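Local coordinates for protein peptidoglycan glycosyltransferase (PDB 5UY7) that belongs by family to the penicillin-binding proteins, its modelled part holding a domain of the beta-lactamase clan with a five-stranded antiparallel sheet and surrounding helices, at residues 270-273 and 274-277; 325-328 and 329-333; 339-342 and 343-347; 377-380 and 381-384. All coordinates share one frame; numbering follows the deposited sequence.

Interaction 1 (270-273 and 274-277); sequences SIMK and PFTV. With SO4 (sulfate ion), chain B.
Met272 packs against Phe275 where a 3-10 turn runs into helix 273-282, and Ser270 and Lys273 at this helix start fit the SxxK pattern, consistent with the active-site element of penicillin-binding proteins. The tight part is the turn and its apolar flank. Met272 O is gripped twice, by Thr276 N at 3.2 Å and by Phe275 N at 2.9 Å, the latter from above the carbonyl plane. Pro274 suits the first helical turn, where its missing N-H costs little; its CD lies 3.3 Å from Ile271 O. Bends at chi2 (-53°) and chi3 (-63°) fold the Met272 chain so that its methyl CE comes to 3.8 Å from Phe275 CD2, and Met272 SD, 5.3 Å from the centroid of the Phe275 ring and oblique to it, makes a Met-aromatic contact. Tyr397 of helix 390-401 meets the same ring edge-to-face. The polar side opens only at Ser270; the Lys273 chain, itself buried, runs straight beyond CG and carries NZ to 2.8 Å from Ser270 OG, with Asn326 OD1 and Ser324 O as further partners. Facing Ser270 is a sulfate ion also hydrogen-bonded to Ser462 OG, and Ser270 OG donates to sulfate O4 at 2.5 Å.

Interaction 2 (325-328 and 329-333); sequences SNIG and ATKIA
Ile327 and Lys331, one helical turn apart, lie side by side and point the same way, Ile327 CG2 touching Lys331 CE at 4.0 Å. The lysine suits this partly exposed position because its methylenes can run extended beside the isoleucine branch while the amine goes on to Glu293 O; Phe299 of strand 298-301 touches both side chains. Thr330 is turned back on its own helix instead. Its OG1 stands anti to the carbonyl carbon (chi1 -65°), which brings it to 2.9 Å from Asn326 O. Thr330 N reaches the same oxygen, also at 2.9 Å, but from the opposite face of the carbonyl plane, so one acceptor serves two donors and the buried hydroxyl is satisfied. Beyond Gly328, which brings no side chain of its own, Ile332 lays CG1 against Gly328 O at 3.2 Å and turns its apolar branches to Val277 and Ala280 of helix 273-282. The small Ala329 lets Ser381 of helix 374-381 come close. At the start of the helix Ser325 OG accepts from Gly328 N at 2.8 Å in a nearly straight bond (162°), and Asp308 backs this cap by bonding both Ser325 OG and Ile327 N. The cap holds the first turn and probably helps to place Asn326, whose OD1 accepts a hydrogen bond from Lys273 NZ. This is a serine N-cap on helix 326-333, and Ser324 and Asn326 beside it are consistent with the (S/Y)xN motif of penicillin-binding proteins.

Interaction 3 (339-342 and 343-347); sequences EEMW and NMYTS
From Glu339 O to Asn343 N (3.0 Å) through Trp342 O to Thr346 N (2.9 Å), regular i to i+4 bonds carry the backbone along helix 338-347. Asn343 adds a second grip on the first of these carbonyls: its ND2 donates to Glu339 O at 3.0 Å, arriving on the opposite face of the plane from Asn343 N. A water donates to Glu339 OE2 and accepts from Asn343 ND2, a link suited to two exposed polar residues. With CG anti to the backbone N (chi1 -176°), the Trp342 indole is carried toward the next turn and lies under Thr346. The threonine OG1 sits 3.2 Å above the indole plane, and its CB makes a CH-pi contact 4.3 Å from the centroid of the six-membered ring. Asn343 meets that indole at the edge, its amide nearly perpendicular to it. On the buried side, Met341 runs beside Tyr345 and bends at chi3 to bring CE 3.4 Å from Tyr345 OH. Met341 and Met344 reach Leu279 of helix 273-282, while Tyr345 packs on Met380: an amphipathic helix, with methionines and Tyr345 inward, Glu339 and Asn343 outward, and Trp342 at the border against Trp369 and Leu366.

Interaction 4 (377-380 and 381-384); sequences QATM and SYGY
A Schellman motif ends helix 374-381, its two defining bonds running from Tyr384 N to Thr379 O (2.9 Å) and from Gly383 N to Met380 O (2.9 Å). Gly383 is the C-prime residue; its positive phi of 93° would press a beta carbon against the preceding carbonyl, which makes glycine the fitting residue. Thr379 O also takes Tyr382 N, on the opposite face of its plane from Tyr384 N, so two donors satisfy a carbonyl left over as the helix stops. The Tyr382 ring folds back over the last turn: with chi1 at 53° its CG sits between backbone N and carbonyl carbon, and one ring face rests on Thr379 CA, 3.9 Å from the centroid, in a CH-pi contact. At the hydroxyl end of the ring, Thr379 CG2 comes to 3.7 Å from Tyr382 OH. Tyr384 leads away from the helix, and its hydroxyl bonds Thr464 O, while the backbone of Gly383 pairs with Gly269, tying this turn to the strand and loop beside the putative active site. Small enough to be buried in the last turn, Ser381 turns its hydroxyl back on the helix, and OG donates in the carbonyl plane, on a lone pair, to Ala378 O at 2.5 Å.

In the fold
All four contacts are turns of neighbouring helices in one penicillin-binding domain. The centre of interaction 1 lies about 8 Å from the centre of the chain, nearest of the four, and it touches the other three. Interactions 2 and 4 are also buried, and their helices pack through Ala333 CB on Ser381 CB at 3.4 Å; with interaction 1 they gather around Lys273. Interaction 4 also bonds to interaction 1, probably from Thr276 OG1 to Ser381 O. Interaction 3 is only partly buried: its apolar face meets the other three, while its outer side combines a water-bridged amide with an indole under a threonine. Capping at a helix start (2) contrasts with Schellman termination at a helix end (4).

Interaction 1 (270-273 and 274-277)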
loop_
_atom_site.group_PDB
_atom_site.type_symbol
_atom_site.label_atom_id
_atom_site.label_comp_id
_atom_site.label_asym_id
_atom_site.label_seq_id
_atom_site.Cartn_x
_atom_site.Cartn_y
_atom_site.Cartn_z
ATOM N N SER A 270 2.575 -3.828 -7.353
ATOM C CA SER A 270 1.500 -2.885 -7.668
ATOM C C SER A 270 1.131 -1.976 -6.504
ATOM O O SER A 270 0.478 -0.949 -6.719
ATOM C CB SER A 270 0.254 -3.638 -8.136
ATOM O OG SER A 270 0.524 -4.338 -9.338
ATOM N N ILE A 271 1.535 -2.318 -5.278
ATOM C CA ILE A 271 1.274 -1.452 -4.130
ATOM C C ILE A 271 1.919 -0.083 -4.298
ATOM O O ILE A 271 1.474 0.893 -3.675
ATOM C CB ILE A 271 1.748 -2.184 -2.854
ATOM C CG1 ILE A 271 0.835 -3.387 -2.602
ATOM C CG2 ILE A 271 1.781 -1.259 -1.645
ATOM C CD1 ILE A 271 1.422 -4.408 -1.618
ATOM N N MET A 272 2.930 0.030 -5.157
ATOM C CA MET A 272 3.557 1.330 -5.369
ATOM C C MET A 272 2.831 2.198 -6.385
ATOM O O MET A 272 3.138 3.392 -6.463
ATOM C CB MET A 272 5.003 1.172 -5.833
ATOM C CG MET A 272 5.917 0.547 -4.800
ATOM S SD MET A 272 5.890 1.362 -3.191
ATOM C CE MET A 272 6.521 2.980 -3.647
ATOM N N LYS A 273 1.917 1.637 -7.179
ATOM C CA LYS A 273 1.305 2.428 -8.244
ATOM C C LYS A 273 0.615 3.682 -7.716
ATOM O O LYS A 273 0.724 4.737 -8.373
ATOM C CB LYS A 273 0.349 1.541 -9.058
ATOM C CG LYS A 273 1.099 0.509 -9.890
ATOM C CD LYS A 273 0.204 -0.611 -10.452
ATOM C CE LYS A 273 1.043 -1.511 -11.336
ATOM N NZ LYS A 273 0.387 -2.830 -11.693
ATOM N N PRO A 274 -0.063 3.666 -6.563
ATOM C CA PRO A 274 -0.651 4.917 -6.060
ATOM C C PRO A 274 0.370 5.995 -5.756
ATOM O O PRO A 274 0.015 7.176 -5.811
ATOM C CB PRO A 274 -1.385 4.470 -4.791
ATOM C CG PRO A 274 -1.750 3.064 -5.088
ATOM C CD PRO A 274 -0.561 2.507 -5.788
ATOM N N PHE A 275 1.614 5.636 -5.421
ATOM C CA PHE A 275 2.607 6.670 -5.133
ATOM C C PHE A 275 3.155 7.280 -6.412
ATOM O O PHE A 275 3.439 8.481 -6.456
ATOM C CB PHE A 275 3.743 6.108 -4.270
ATOM C CG PHE A 275 3.294 5.740 -2.889
ATOM C CD1 PHE A 275 2.954 6.726 -1.978
ATOM C CD2 PHE A 275 3.167 4.410 -2.513
ATOM C CE1 PHE A 275 2.498 6.400 -0.705
ATOM C CE2 PHE A 275 2.714 4.076 -1.240
ATOM C CZ PHE A 275 2.382 5.077 -0.336
ATOM N N THR A 276 3.323 6.466 -7.455
ATOM C CA THR A 276 3.671 7.006 -8.767
ATOM C C THR A 276 2.662 8.062 -9.193
ATOM O O THR A 276 3.030 9.165 -9.620
ATOM C CB THR A 276 3.712 5.875 -9.795
ATOM O OG1 THR A 276 4.717 4.927 -9.414
ATOM C CG2 THR A 276 4.043 6.417 -11.181
ATOM N N VAL A 277 1.374 7.732 -9.053
ATOM C CA VAL A 277 0.310 8.643 -9.443
ATOM C C VAL A 277 0.258 9.831 -8.494
ATOM O O VAL A 277 0.129 10.982 -8.937
ATOM C CB VAL A 277 -1.029 7.886 -9.498
ATOM C CG1 VAL A 277 -2.198 8.862 -9.528
ATOM C CG2 VAL A 277 -1.052 6.967 -10.706
HETATM S S SO4 B . -1.052 -7.708 -8.545
HETATM O O1 SO4 B . -1.328 -7.826 -7.109
HETATM O O2 SO4 B . -2.261 -7.299 -9.248
HETATM O O3 SO4 B . -0.617 -9.014 -9.036
HETATM O O4 SO4 B . 0.002 -6.743 -8.829
#

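Interaction 2 (325-328 and 329-333)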
loop_
_atom_site.group_PDB
_atom_site.type_symbol
_atom_site.label_atom_id
_atom_site.label_comp_id
_atom_site.label_asym_id
_atom_site.label_seq_id
_atom_site.Cartn_x
_atom_site.Cartn_y
_atom_site.Cartn_z
ATOM N N SER A 325 -2.590 -0.776 -14.132
ATOM C CA SER A 325 -1.845 -0.847 -15.386
ATOM C C SER A 325 -0.360 -0.557 -15.154
ATOM O O SER A 325 -0.003 0.520 -14.664
ATOM C CB SER A 325 -2.442 0.154 -16.380
ATOM O OG SER A 325 -1.651 0.259 -17.558
ATOM N N ASN A 326 0.505 -1.518 -15.504
ATOM C CA ASN A 326 1.947 -1.264 -15.517
ATOM C C ASN A 326 2.321 -0.232 -16.565
ATOM O O ASN A 326 3.194 0.613 -16.331
ATOM C CB ASN A 326 2.720 -2.547 -15.821
ATOM C CG ASN A 326 2.724 -3.517 -14.673
ATOM O OD1 ASN A 326 2.322 -3.180 -13.564
ATOM N ND2 ASN A 326 3.203 -4.733 -14.929
ATOM N N ILE A 327 1.714 -0.327 -17.748
ATOM C CA ILE A 327 2.027 0.611 -18.825
ATOM C C ILE A 327 1.605 2.022 -18.440
ATOM O O ILE A 327 2.336 2.994 -18.680
ATOM C CB ILE A 327 1.363 0.147 -20.132
ATOM C CG1 ILE A 327 1.973 -1.188 -20.555
ATOM C CG2 ILE A 327 1.548 1.194 -21.236
ATOM C CD1 ILE A 327 1.204 -1.881 -21.633
ATOM N N GLY A 328 0.420 2.160 -17.841
ATOM C CA GLY A 328 -0.021 3.477 -17.407
ATOM C C GLY A 328 0.876 4.057 -16.332
ATOM O O GLY A 328 1.195 5.251 -16.348
ATOM N N ALA A 329 1.285 3.222 -15.370
ATOM C CA ALA A 329 2.215 3.689 -14.347
ATOM C C ALA A 329 3.526 4.143 -14.973
ATOM O O ALA A 329 4.084 5.180 -14.589
ATOM C CB ALA A 329 2.463 2.575 -13.322
ATOM N N THR A 330 4.026 3.378 -15.950
ATOM C CA THR A 330 5.275 3.723 -16.619
ATOM C C THR A 330 5.163 5.059 -17.336
ATOM O O THR A 330 6.046 5.913 -17.215
ATOM C CB THR A 330 5.654 2.623 -17.610
ATOM O OG1 THR A 330 5.938 1.416 -16.893
ATOM C CG2 THR A 330 6.883 3.037 -18.442
ATOM N N LYS A 331 4.085 5.255 -18.099
ATOM C CA LYS A 331 3.990 6.484 -18.882
ATOM C C LYS A 331 3.847 7.697 -17.974
ATOM O O LYS A 331 4.401 8.766 -18.265
ATOM C CB LYS A 331 2.832 6.391 -19.880
ATOM C CG LYS A 331 3.110 5.370 -20.992
ATOM C CD LYS A 331 2.104 5.484 -22.111
ATOM C CE LYS A 331 2.423 4.506 -23.222
ATOM N NZ LYS A 331 1.621 4.829 -24.425
ATOM N N ILE A 332 3.129 7.542 -16.860
ATOM C CA ILE A 332 3.048 8.613 -15.875
ATOM C C ILE A 332 4.416 8.856 -15.244
ATOM O O ILE A 332 4.847 10.004 -15.080
ATOM C CB ILE A 332 1.972 8.265 -14.832
ATOM C CG1 ILE A 332 0.588 8.319 -15.484
ATOM C CG2 ILE A 332 2.051 9.196 -13.646
ATOM C CD1 ILE A 332 -0.530 7.754 -14.567
ATOM N N ALA A 333 5.139 7.781 -14.920
ATOM C CA ALA A 333 6.474 7.939 -14.350
ATOM C C ALA A 333 7.409 8.681 -15.293
ATOM O O ALA A 333 8.294 9.414 -14.834
ATOM C CB ALA A 333 7.068 6.570 -14.010
#

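Interaction 3 (339-342 and 343-347)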
loop_
_atom_site.group_PDB
_atom_site.type_symbol
_atom_site.label_atom_id
_atom_site.label_comp_id
_atom_site.label_asym_id
_atom_site.label_seq_id
_atom_site.Cartn_x
_atom_site.Cartn_y
_atom_site.Cartn_z
ATOM N N GLU A 339 15.437 12.034 -9.818
ATOM C CA GLU A 339 15.606 12.725 -8.544
ATOM C C GLU A 339 14.262 13.011 -7.884
ATOM O O GLU A 339 14.135 12.910 -6.657
ATOM C CB GLU A 339 16.393 14.021 -8.752
ATOM C CG GLU A 339 16.683 14.753 -7.456
ATOM C CD GLU A 339 17.557 15.967 -7.660
ATOM O OE1 GLU A 339 17.684 16.415 -8.820
ATOM O OE2 GLU A 339 18.119 16.472 -6.664
ATOM N N GLU A 340 13.244 13.358 -8.677
ATOM C CA GLU A 340 11.925 13.638 -8.114
ATOM C C GLU A 340 11.320 12.390 -7.490
ATOM O O GLU A 340 10.790 12.431 -6.372
ATOM C CB GLU A 340 10.992 14.193 -9.196
ATOM C CG GLU A 340 11.334 15.604 -9.613
ATOM C CD GLU A 340 10.587 16.064 -10.847
ATOM O OE1 GLU A 340 10.191 15.217 -11.676
ATOM O OE2 GLU A 340 10.408 17.291 -10.994
ATOM N N MET A 341 11.393 11.263 -8.197
ATOM C CA MET A 341 10.810 10.037 -7.670
ATOM C C MET A 341 11.598 9.528 -6.466
ATOM O O MET A 341 11.007 9.069 -5.482
ATOM C CB MET A 341 10.737 8.977 -8.770
ATOM C CG MET A 341 9.831 9.386 -9.937
ATOM S SD MET A 341 9.526 8.029 -11.092
ATOM C CE MET A 341 8.523 6.940 -10.085
ATOM N N TRP A 342 12.930 9.618 -6.521
ATOM C CA TRP A 342 13.747 9.197 -5.385
ATOM C C TRP A 342 13.437 10.024 -4.146
ATOM O O TRP A 342 13.337 9.484 -3.037
ATOM C CB TRP A 342 15.237 9.304 -5.735
ATOM C CG TRP A 342 16.158 8.799 -4.655
ATOM C CD1 TRP A 342 16.730 7.559 -4.580
ATOM C CD2 TRP A 342 16.628 9.526 -3.504
ATOM N NE1 TRP A 342 17.509 7.464 -3.451
ATOM C CE2 TRP A 342 17.465 8.655 -2.775
ATOM C CE3 TRP A 342 16.405 10.821 -3.011
ATOM C CZ2 TRP A 342 18.096 9.038 -1.587
ATOM C CZ3 TRP A 342 17.034 11.201 -1.826
ATOM C CH2 TRP A 342 17.866 10.309 -1.129
ATOM N N ASN A 343 13.293 11.339 -4.301
ATOM C CA ASN A 343 12.948 12.144 -3.137
ATOM C C ASN A 343 11.586 11.759 -2.578
ATOM O O ASN A 343 11.388 11.779 -1.359
ATOM C CB ASN A 343 13.000 13.630 -3.473
ATOM C CG ASN A 343 14.381 14.209 -3.232
ATOM O OD1 ASN A 343 14.825 14.345 -2.082
ATOM N ND2 ASN A 343 15.084 14.510 -4.309
ATOM N N MET A 344 10.635 11.404 -3.448
ATOM C CA MET A 344 9.338 10.949 -2.959
ATOM C C MET A 344 9.481 9.638 -2.202
ATOM O O MET A 344 8.926 9.483 -1.111
ATOM C CB MET A 344 8.340 10.805 -4.116
ATOM C CG MET A 344 6.945 10.370 -3.684
ATOM S SD MET A 344 6.750 8.563 -3.587
ATOM C CE MET A 344 6.881 8.131 -5.325
ATOM N N TYR A 345 10.225 8.677 -2.769
ATOM C CA TYR A 345 10.429 7.405 -2.076
ATOM C C TYR A 345 11.074 7.620 -0.718
ATOM O O TYR A 345 10.754 6.927 0.259
ATOM C CB TYR A 345 11.315 6.470 -2.897
ATOM C CG TYR A 345 10.703 5.972 -4.173
ATOM C CD1 TYR A 345 9.346 5.676 -4.263
ATOM C CD2 TYR A 345 11.498 5.784 -5.289
ATOM C CE1 TYR A 345 8.802 5.215 -5.452
ATOM C CE2 TYR A 345 10.972 5.325 -6.457
ATOM C CZ TYR A 345 9.633 5.044 -6.546
ATOM O OH TYR A 345 9.143 4.595 -7.749
ATOM N N THR A 346 12.017 8.554 -0.648
ATOM C CA THR A 346 12.682 8.824 0.618
ATOM C C THR A 346 11.740 9.510 1.595
ATOM O O THR A 346 11.799 9.257 2.807
ATOM C CB THR A 346 13.928 9.662 0.362
ATOM O OG1 THR A 346 14.854 8.876 -0.395
ATOM C CG2 THR A 346 14.589 10.079 1.668
ATOM N N SER A 347 10.852 10.370 1.089
ATOM C CA SER A 347 9.936 11.066 1.985
ATOM C C SER A 347 8.941 10.106 2.631
ATOM O O SER A 347 8.537 10.337 3.776
ATOM C CB SER A 347 9.211 12.200 1.251
ATOM O OG SER A 347 8.205 11.705 0.390
HETATM O O HOH W 1 17.654 15.725 -4.196
#

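Interaction 4 (377-380 and 381-384)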
loop_
_atom_site.group_PDB
_atom_site.type_symbol
_atom_site.label_atom_id
_atom_site.label_comp_id
_atom_site.label_asym_id
_atom_site.label_seq_id
_atom_site.Cartn_x
_atom_site.Cartn_y
_atom_site.Cartn_z
ATOM N N GLN A 377 13.686 3.242 -13.710
ATOM C CA GLN A 377 12.645 4.165 -13.268
ATOM C C GLN A 377 11.263 3.613 -13.600
ATOM O O GLN A 377 10.332 3.705 -12.786
ATOM C CB GLN A 377 12.849 5.540 -13.908
ATOM C CG GLN A 377 11.777 6.554 -13.512
ATOM C CD GLN A 377 12.052 7.937 -14.060
ATOM O OE1 GLN A 377 13.165 8.234 -14.484
ATOM N NE2 GLN A 377 11.031 8.790 -14.065
ATOM N N ALA A 378 11.122 3.002 -14.782
ATOM C CA ALA A 378 9.837 2.424 -15.171
ATOM C C ALA A 378 9.425 1.289 -14.239
ATOM O O ALA A 378 8.307 1.286 -13.708
ATOM C CB ALA A 378 9.895 1.928 -16.614
ATOM N N THR A 379 10.302 0.303 -14.033
ATOM C CA THR A 379 9.898 -0.827 -13.199
ATOM C C THR A 379 9.593 -0.381 -11.773
ATOM O O THR A 379 8.673 -0.905 -11.138
ATOM C CB THR A 379 10.962 -1.929 -13.198
ATOM O OG1 THR A 379 12.141 -1.478 -12.520
ATOM C CG2 THR A 379 11.312 -2.327 -14.624
ATOM N N MET A 380 10.344 0.597 -11.251
ATOM C CA MET A 380 10.045 1.083 -9.906
ATOM C C MET A 380 8.669 1.727 -9.846
ATOM O O MET A 380 7.994 1.640 -8.814
ATOM C CB MET A 380 11.113 2.072 -9.436
ATOM C CG MET A 380 12.384 1.407 -8.920
ATOM S SD MET A 380 13.628 2.610 -8.395
ATOM C CE MET A 380 14.786 2.531 -9.754
ATOM N N SER A 381 8.223 2.337 -10.951
ATOM C CA SER A 381 6.909 2.969 -10.978
ATOM C C SER A 381 5.794 1.963 -10.760
ATOM O O SER A 381 4.707 2.340 -10.306
ATOM C CB SER A 381 6.682 3.699 -12.302
ATOM O OG SER A 381 6.312 2.823 -13.357
ATOM N N TYR A 382 6.032 0.690 -11.081
ATOM C CA TYR A 382 5.081 -0.356 -10.742
ATOM C C TYR A 382 5.662 -1.348 -9.742
ATOM O O TYR A 382 5.188 -2.483 -9.644
ATOM C CB TYR A 382 4.533 -1.048 -12.000
ATOM C CG TYR A 382 5.490 -1.615 -13.039
ATOM C CD1 TYR A 382 5.936 -0.845 -14.107
ATOM C CD2 TYR A 382 5.866 -2.949 -12.999
ATOM C CE1 TYR A 382 6.771 -1.379 -15.081
ATOM C CE2 TYR A 382 6.703 -3.490 -13.962
ATOM C CZ TYR A 382 7.154 -2.703 -14.998
ATOM O OH TYR A 382 7.977 -3.253 -15.955
ATOM N N GLY A 383 6.656 -0.920 -8.965
ATOM C CA GLY A 383 7.008 -1.599 -7.728
ATOM C C GLY A 383 8.092 -2.652 -7.789
ATOM O O GLY A 383 8.231 -3.424 -6.835
ATOM N N TYR A 384 8.870 -2.717 -8.861
ATOM C CA TYR A 384 9.948 -3.687 -8.937
ATOM C C TYR A 384 11.272 -2.961 -9.117
ATOM O O TYR A 384 11.324 -1.879 -9.706
ATOM C CB TYR A 384 9.690 -4.694 -10.063
ATOM C CG TYR A 384 8.436 -5.486 -9.785
ATOM C CD1 TYR A 384 8.439 -6.506 -8.841
ATOM C CD2 TYR A 384 7.231 -5.176 -10.408
ATOM C CE1 TYR A 384 7.291 -7.221 -8.552
ATOM C CE2 TYR A 384 6.072 -5.891 -10.125
ATOM C CZ TYR A 384 6.114 -6.916 -9.193
ATOM O OH TYR A 384 4.974 -7.635 -8.888
#